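Local structure of putative nitroreductase (Thermotoga maritima, 1VKW) at residues Arg26-Arg31 with Ile112-Tyr117; Lys47-Lys52 with Glu76-Gly81; Tyr80-Glu85 with Ile185-Ala190. The protein is a putative nitroreductase, probably with oxidoreductase activity, of the FMN-dependent nitroreductase superfamily, though its substrate is unknown. All coordinates share one frame; numbering follows the deposited sequence.

Interaction 1 of 3, residues Arg26-Arg31 with Ile112-Tyr117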
# COMPACT_ATOMS: atom_id res chain seq x y z
N ARG A 26 -4.18 15.67 1.82
CA ARG A 26 -3.14 16.72 1.86
C ARG A 26 -3.42 17.74 2.97
O ARG A 26 -2.51 18.44 3.42
CB ARG A 26 -3.09 17.44 0.50
CG ARG A 26 -2.04 18.55 0.38
CD ARG A 26 -2.56 19.82 -0.31
NE ARG A 26 -1.85 21.03 0.11
CZ ARG A 26 -2.07 21.71 1.24
NH1 ARG A 26 -2.99 21.30 2.11
NH2 ARG A 26 -1.37 22.81 1.51
N ASP A 27 -4.68 17.81 3.42
CA ASP A 27 -5.13 18.79 4.40
C ASP A 27 -5.35 18.10 5.75
O ASP A 27 -6.33 17.36 5.93
CB ASP A 27 -6.41 19.43 3.87
CG ASP A 27 -7.00 20.45 4.82
OD1 ASP A 27 -6.25 21.09 5.60
OD2 ASP A 27 -8.22 20.70 4.84
N PHE A 28 -4.44 18.34 6.70
CA PHE A 28 -4.38 17.62 7.98
C PHE A 28 -4.65 18.51 9.18
O PHE A 28 -4.84 19.72 9.05
CB PHE A 28 -2.99 17.00 8.17
CG PHE A 28 -2.63 15.96 7.16
CD1 PHE A 28 -3.38 14.79 7.05
CD2 PHE A 28 -1.53 16.13 6.33
CE1 PHE A 28 -3.04 13.82 6.12
CE2 PHE A 28 -1.19 15.17 5.39
CZ PHE A 28 -1.95 14.01 5.29
N LEU A 29 -4.67 17.88 10.36
CA LEU A 29 -4.68 18.57 11.65
C LEU A 29 -3.26 18.52 12.23
O LEU A 29 -2.29 18.34 11.49
CB LEU A 29 -5.68 17.89 12.59
CG LEU A 29 -7.08 17.65 12.03
CD1 LEU A 29 -7.89 16.74 12.94
CD2 LEU A 29 -7.80 18.97 11.82
N GLU A 30 -3.12 18.71 13.54
CA GLU A 30 -1.86 18.46 14.25
C GLU A 30 -2.06 17.71 15.58
O GLU A 30 -1.10 17.51 16.32
CB GLU A 30 -1.14 19.77 14.53
CG GLU A 30 -0.74 20.55 13.28
CD GLU A 30 0.06 21.79 13.62
OE1 GLU A 30 -0.02 22.27 14.77
OE2 GLU A 30 0.78 22.30 12.72
N ARG A 31 -3.29 17.25 15.83
CA ARG A 31 -3.71 16.82 17.17
C ARG A 31 -2.70 15.98 17.96
O ARG A 31 -2.59 16.14 19.17
CB ARG A 31 -5.06 16.08 17.11
CG ARG A 31 -6.26 16.97 17.43
CD ARG A 31 -6.68 17.90 16.30
NE ARG A 31 -7.13 19.20 16.79
CZ ARG A 31 -6.40 20.33 16.80
NH1 ARG A 31 -5.15 20.35 16.34
NH2 ARG A 31 -6.94 21.45 17.26
N ILE A 112 7.99 10.63 -0.69
CA ILE A 112 7.71 10.57 0.73
C ILE A 112 6.25 10.15 0.92
O ILE A 112 5.44 10.24 -0.01
CB ILE A 112 8.02 11.91 1.46
CG1 ILE A 112 7.09 13.03 0.99
CG2 ILE A 112 9.48 12.29 1.25
CD1 ILE A 112 7.22 14.31 1.79
N ILE A 113 5.95 9.65 2.10
CA ILE A 113 4.58 9.37 2.49
C ILE A 113 4.28 10.28 3.67
O ILE A 113 4.75 10.04 4.78
CB ILE A 113 4.43 7.89 2.89
CG1 ILE A 113 4.87 6.98 1.74
CG2 ILE A 113 2.99 7.59 3.28
CD1 ILE A 113 5.11 5.54 2.17
N VAL A 114 3.54 11.35 3.43
CA VAL A 114 3.14 12.23 4.52
C VAL A 114 1.94 11.60 5.21
O VAL A 114 1.20 10.84 4.60
CB VAL A 114 2.81 13.68 4.05
CG1 VAL A 114 4.06 14.35 3.46
CG2 VAL A 114 1.66 13.71 3.04
N PHE A 115 1.77 11.89 6.50
CA PHE A 115 0.63 11.34 7.23
C PHE A 115 0.23 12.19 8.43
O PHE A 115 1.00 13.03 8.89
CB PHE A 115 0.91 9.90 7.67
CG PHE A 115 2.02 9.77 8.67
CD1 PHE A 115 3.35 9.92 8.29
CD2 PHE A 115 1.74 9.48 10.01
CE1 PHE A 115 4.38 9.78 9.21
CE2 PHE A 115 2.76 9.34 10.93
CZ PHE A 115 4.09 9.49 10.53
N GLY A 116 -0.98 11.95 8.93
CA GLY A 116 -1.54 12.70 10.05
C GLY A 116 -3.04 12.52 10.09
O GLY A 116 -3.60 11.74 9.33
N TYR A 117 -3.70 13.26 10.98
CA TYR A 117 -5.15 13.14 11.15
C TYR A 117 -5.88 13.99 10.11
O TYR A 117 -5.61 15.19 9.99
CB TYR A 117 -5.55 13.55 12.56
CG TYR A 117 -5.03 12.59 13.60
CD1 TYR A 117 -5.46 11.26 13.61
CD2 TYR A 117 -4.09 12.99 14.55
CE1 TYR A 117 -4.98 10.36 14.54
CE2 TYR A 117 -3.60 12.09 15.49
CZ TYR A 117 -4.06 10.78 15.48
OH TYR A 117 -3.59 9.87 16.40

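Interaction 2 of 3, residues Lys47-Lys52 with Glu76-Gly81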
# COMPACT_ATOMS: atom_id res chain seq x y z
N LYS A 47 6.50 -7.40 4.85
CA LYS A 47 6.92 -8.38 3.86
C LYS A 47 7.79 -7.67 2.82
O LYS A 47 7.52 -6.53 2.46
CB LYS A 47 5.71 -9.01 3.17
CG LYS A 47 6.07 -10.07 2.15
CD LYS A 47 6.42 -11.38 2.81
CE LYS A 47 6.67 -12.46 1.77
NZ LYS A 47 6.82 -13.80 2.41
N PHE A 48 8.84 -8.34 2.36
CA PHE A 48 9.67 -7.79 1.29
C PHE A 48 9.99 -8.87 0.26
O PHE A 48 9.91 -10.07 0.55
CB PHE A 48 10.94 -7.13 1.85
CG PHE A 48 11.80 -8.04 2.68
CD1 PHE A 48 12.74 -8.87 2.08
CD2 PHE A 48 11.72 -8.03 4.07
CE1 PHE A 48 13.57 -9.69 2.85
CE2 PHE A 48 12.52 -8.85 4.84
CZ PHE A 48 13.46 -9.68 4.23
N ILE A 49 10.32 -8.43 -0.95
CA ILE A 49 10.57 -9.35 -2.05
C ILE A 49 12.03 -9.81 -2.06
O ILE A 49 12.31 -11.01 -2.17
CB ILE A 49 10.20 -8.68 -3.39
CG1 ILE A 49 8.70 -8.35 -3.42
CG2 ILE A 49 10.55 -9.58 -4.56
CD1 ILE A 49 8.33 -7.27 -4.42
N THR A 50 12.95 -8.84 -1.96
CA THR A 50 14.39 -9.11 -2.00
C THR A 50 15.08 -8.63 -0.73
O THR A 50 15.72 -9.42 -0.02
CB THR A 50 15.03 -8.43 -3.24
OG1 THR A 50 14.63 -9.13 -4.43
CG2 THR A 50 16.53 -8.54 -3.24
N LYS A 51 14.97 -7.33 -0.46
CA LYS A 51 15.61 -6.73 0.70
C LYS A 51 14.69 -5.72 1.37
O LYS A 51 13.92 -5.02 0.70
CB LYS A 51 16.95 -6.09 0.30
CG LYS A 51 16.88 -4.61 -0.08
CD LYS A 51 18.20 -4.13 -0.67
CE LYS A 51 18.16 -2.64 -0.99
NZ LYS A 51 18.15 -1.79 0.23
N LYS A 52 14.77 -5.66 2.69
CA LYS A 52 14.01 -4.71 3.49
C LYS A 52 14.70 -3.37 3.38
O LYS A 52 15.90 -3.28 3.59
CB LYS A 52 13.96 -5.16 4.96
CG LYS A 52 13.10 -4.27 5.87
CD LYS A 52 13.14 -4.73 7.33
CE LYS A 52 14.45 -4.38 8.02
NZ LYS A 52 14.45 -4.67 9.50
N GLU A 76 14.12 -2.34 -7.32
CA GLU A 76 14.24 -1.62 -6.05
C GLU A 76 13.07 -0.67 -5.85
O GLU A 76 12.65 -0.43 -4.72
CB GLU A 76 15.56 -0.86 -5.96
CG GLU A 76 16.80 -1.73 -5.82
CD GLU A 76 17.53 -1.95 -7.13
OE1 GLU A 76 17.01 -2.67 -8.01
OE2 GLU A 76 18.65 -1.41 -7.28
N LEU A 77 12.56 -0.11 -6.94
CA LEU A 77 11.41 0.78 -6.85
C LEU A 77 10.09 0.02 -6.59
O LEU A 77 9.23 0.52 -5.88
CB LEU A 77 11.30 1.65 -8.10
CG LEU A 77 12.32 2.79 -8.18
CD1 LEU A 77 12.32 3.38 -9.57
CD2 LEU A 77 12.06 3.86 -7.13
N VAL A 78 9.95 -1.17 -7.17
CA VAL A 78 8.82 -2.07 -6.82
C VAL A 78 8.86 -2.35 -5.31
O VAL A 78 7.83 -2.30 -4.63
CB VAL A 78 8.84 -3.38 -7.65
CG1 VAL A 78 7.82 -4.39 -7.14
CG2 VAL A 78 8.55 -3.10 -9.09
N GLU A 79 10.06 -2.63 -4.80
CA GLU A 79 10.30 -2.84 -3.37
C GLU A 79 9.82 -1.65 -2.56
O GLU A 79 9.14 -1.82 -1.55
CB GLU A 79 11.80 -3.07 -3.11
CG GLU A 79 12.12 -3.72 -1.77
CD GLU A 79 11.67 -5.17 -1.72
OE1 GLU A 79 12.35 -6.03 -2.32
OE2 GLU A 79 10.65 -5.45 -1.07
N TYR A 80 10.17 -0.44 -3.01
CA TYR A 80 9.76 0.79 -2.33
C TYR A 80 8.23 0.90 -2.26
O TYR A 80 7.66 1.14 -1.19
CB TYR A 80 10.38 2.03 -3.01
CG TYR A 80 10.36 3.26 -2.13
CD1 TYR A 80 11.42 3.55 -1.28
CD2 TYR A 80 9.26 4.13 -2.12
CE1 TYR A 80 11.40 4.67 -0.46
CE2 TYR A 80 9.24 5.26 -1.29
CZ TYR A 80 10.31 5.52 -0.46
OH TYR A 80 10.31 6.62 0.37
N GLY A 81 7.57 0.71 -3.40
CA GLY A 81 6.11 0.70 -3.45
C GLY A 81 5.49 -0.39 -2.60
O GLY A 81 4.54 -0.15 -1.87

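Interaction 3 of 3, residues Tyr80-Glu85 with Ile185-Ala190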
# COMPACT_ATOMS: atom_id res chain seq x y z
N TYR A 80 10.17 -0.44 -3.01
CA TYR A 80 9.76 0.79 -2.33
C TYR A 80 8.23 0.90 -2.26
O TYR A 80 7.66 1.14 -1.19
CB TYR A 80 10.38 2.03 -3.01
CG TYR A 80 10.36 3.26 -2.13
CD1 TYR A 80 11.42 3.55 -1.28
CD2 TYR A 80 9.26 4.13 -2.12
CE1 TYR A 80 11.40 4.67 -0.46
CE2 TYR A 80 9.24 5.26 -1.29
CZ TYR A 80 10.31 5.52 -0.46
OH TYR A 80 10.31 6.62 0.37
N GLY A 81 7.57 0.71 -3.40
CA GLY A 81 6.11 0.70 -3.45
C GLY A 81 5.49 -0.39 -2.60
O GLY A 81 4.54 -0.15 -1.87
N PHE A 82 6.07 -1.59 -2.66
CA PHE A 82 5.55 -2.76 -1.95
C PHE A 82 5.61 -2.58 -0.43
O PHE A 82 4.60 -2.76 0.27
CB PHE A 82 6.34 -4.01 -2.38
CG PHE A 82 5.78 -5.31 -1.85
CD1 PHE A 82 4.57 -5.81 -2.33
CD2 PHE A 82 6.47 -6.03 -0.88
CE1 PHE A 82 4.06 -7.02 -1.84
CE2 PHE A 82 5.96 -7.22 -0.38
CZ PHE A 82 4.75 -7.72 -0.87
N GLN A 83 6.77 -2.18 0.08
CA GLN A 83 6.93 -1.96 1.51
C GLN A 83 6.23 -0.69 1.97
O GLN A 83 5.63 -0.67 3.04
CB GLN A 83 8.42 -1.92 1.89
CG GLN A 83 9.08 -3.28 1.79
CD GLN A 83 10.58 -3.22 1.99
OE1 GLN A 83 11.08 -2.46 2.82
NE2 GLN A 83 11.30 -4.04 1.23
N GLY A 84 6.32 0.35 1.15
CA GLY A 84 5.71 1.65 1.44
C GLY A 84 4.19 1.59 1.60
O GLY A 84 3.63 2.20 2.50
N GLU A 85 3.52 0.83 0.73
CA GLU A 85 2.08 0.71 0.84
C GLU A 85 1.68 -0.14 2.05
O GLU A 85 0.63 0.11 2.64
CB GLU A 85 1.46 0.20 -0.46
CG GLU A 85 -0.07 0.20 -0.49
CD GLU A 85 -0.73 1.58 -0.45
OE1 GLU A 85 -0.02 2.61 -0.39
OE2 GLU A 85 -1.98 1.63 -0.48
N ILE A 185 3.05 -0.94 -5.12
CA ILE A 185 1.89 -0.52 -4.33
C ILE A 185 0.70 -1.47 -4.55
O ILE A 185 0.13 -2.01 -3.60
CB ILE A 185 1.52 0.96 -4.65
CG1 ILE A 185 2.59 1.92 -4.11
CG2 ILE A 185 0.17 1.35 -4.05
CD1 ILE A 185 2.44 3.35 -4.58
N ALA A 186 0.34 -1.69 -5.82
CA ALA A 186 -0.76 -2.58 -6.16
C ALA A 186 -0.48 -4.01 -5.71
O ALA A 186 -1.37 -4.71 -5.22
CB ALA A 186 -1.02 -2.54 -7.66
N LEU A 187 0.77 -4.44 -5.88
CA LEU A 187 1.17 -5.80 -5.49
C LEU A 187 1.00 -6.03 -4.00
O LEU A 187 0.62 -7.13 -3.58
CB LEU A 187 2.62 -6.07 -5.91
CG LEU A 187 3.18 -7.48 -5.77
CD1 LEU A 187 2.54 -8.41 -6.77
CD2 LEU A 187 4.70 -7.43 -5.96
N SER A 188 1.25 -4.99 -3.20
CA SER A 188 1.03 -5.05 -1.75
C SER A 188 -0.43 -5.32 -1.41
O SER A 188 -0.72 -6.12 -0.52
CB SER A 188 1.51 -3.77 -1.04
OG SER A 188 0.61 -2.69 -1.21
N HIS A 189 -1.35 -4.67 -2.12
CA HIS A 189 -2.79 -4.92 -1.92
C HIS A 189 -3.18 -6.34 -2.27
O HIS A 189 -3.96 -6.96 -1.55
CB HIS A 189 -3.65 -3.93 -2.73
CG HIS A 189 -3.62 -2.53 -2.21
ND1 HIS A 189 -4.74 -1.71 -2.19
CD2 HIS A 189 -2.61 -1.79 -1.68
CE1 HIS A 189 -4.41 -0.54 -1.69
NE2 HIS A 189 -3.13 -0.55 -1.37
N ALA A 190 -2.67 -6.85 -3.39
CA ALA A 190 -3.00 -8.20 -3.82
C ALA A 190 -2.42 -9.22 -2.84
O ALA A 190 -3.08 -10.17 -2.45
CB ALA A 190 -2.49 -8.44 -5.21

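Interaction 1 of 3, residues Arg26-Arg31 with Ile112-Tyr117
Tyr-117 and Phe-28 carry most of this contact, with Leu-29 beside them. The carbonyl of Tyr-117 serves as the polar anchor: Leu-29 N donates to Tyr-117 O at 2.9 Å. The same oxygen receives a CA-H...O contact from Phe-28 CA at 3.4 Å and lies in the plane of the Phe-28 ring, at its edge, 3.7 Å from Phe-28 CD1. The CB of Phe-28 points toward the strand, and with CG anti to the carbonyl carbon (chi1 -64°) that atom is set beside Gly-116. One ring face rests on peptide atoms near its rim, Gly-116 N and Phe-115 C, while Arg-26 C lies over the opposite face. Gly-116 suits its place: a CB here would point toward the ring and come up against Phe-28 CG. Residues 112-116 form an inner strand of an antiparallel sheet, between strands 64-67 and 97-101, and the loop between helices 15-21 and 35-43 packs against its C-terminal part and Tyr-117. Farther along the ring edge, Phe-28 CE2 meets Val-114 CG2, 4.0 Å away, an apolar pairing suited to a buried aromatic. Leu-29 crosses Tyr-117 at about a right angle, its CD1 reaching Tyr-117 CB at 4.0 Å. The tyrosine ring stacks with Phe-96, and its CD2 comes 4.1 Å from Arg-31 CB, the base of the arginine side chain.

Interaction 2 of 3, residues Lys47-Lys52 with Glu76-Gly81
Glu-79 reaches from helix 74-93 into the bend of the loop at Ile-49 to Lys-51. Its CB leaves the helix with CG anti to the backbone N (chi1 -162°), and the chain then bends at chi2. CG and CD both pass beside Lys-51 O, each 3.3 Å from it. At the tip the two oxygens divide the amides. Glu-79 OE2 takes a nearly straight bond from Ile-49 N (3.0 Å, 169°) on its syn lone pair; Glu-79 OE1 accepts from Thr-50 N at 2.9 Å, also on the syn side but 20° out of the carboxylate plane. A weak third bond runs from Lys-51 N to Glu-79 OE1. The carboxylate thus ties successive amides of an irregular loop to the side of a helix, a task that suits glutamate's length and paired acceptors. Gln-83 NE2, one turn on, also donates to Glu-79 OE2 and to Lys-51 O. An alanine in place of Glu-79 would probably leave the amides of Ile-49 and Thr-50 without their acceptor and Gln-83 NE2 without one of its partners, the bend being held less firmly. Nearby, the side chains of Ile-49 and Val-78 cross at about a right angle, Ile-49 CD1 lying 4.0 Å from Val-78 CG1.

Interaction 3 of 3, residues Tyr80-Glu85 with Ile185-Ala190
His-189 NE2 donates to Glu-85 OE2 in a short, straight bond of 2.6 Å (169°). The oxygen sits in the imidazole plane, whereas the nitrogen meets it on the anti side, 17° out of the carboxylate plane; the two flat groups are nearly coplanar. CG of Glu-85 is anti to the backbone N (chi1 -173°), and the bend at chi2 then sets CD beside His-189. Alongside the carboxylate, Ile-185 CG2 packs 3.7 Å from Glu-85 CD, and Ser-188 OG, which bonds back to Ile-185 O in its own helix, is 3.1 Å from Glu-85 CG. Here helices 74-93 and 180-198 cross, their local axes 7.3 Å apart. Gly-81 suits so near a crossing, since a CB would clash with Ile-185 N. On the other flank Phe-82 CD1 meets Leu-187 CD2 at 4.0 Å, and Ile-204 of strand 203-207 touches both side chains. Glu-85 OE1 accepts from Trp-100 NE1 and His-189 ND1 is bonded to Met-151 O, so both carboxylate oxygens and both ring nitrogens are engaged and neither group is likely to turn readily. A carbonyl oxygen can only accept, so the ring may carry both protons and form an ion pair with the carboxylate.

Overall arrangement
From the N terminus, the loop 26-31 closes a long circuit when strand 112-116 comes back to it in interaction 1. Within that circuit lies interaction 2, a shorter closure of 47-52 onto helix 74-93. Interaction 3 starts on the same helix, sharing Tyr-80 and Gly-81 with interaction 2, and closes on helix 180-198 far later, so its loop crosses that of interaction 1. Interactions 2 and 3 are centred about 8 Å apart and touch through Gln-83, whereas Ile-113 CD1 packs on Gly-84 O to join interactions 1 and 3. Helix 74-93 thereby links an outer loop, the sheet containing strand 112-116 and the later helix 180-198.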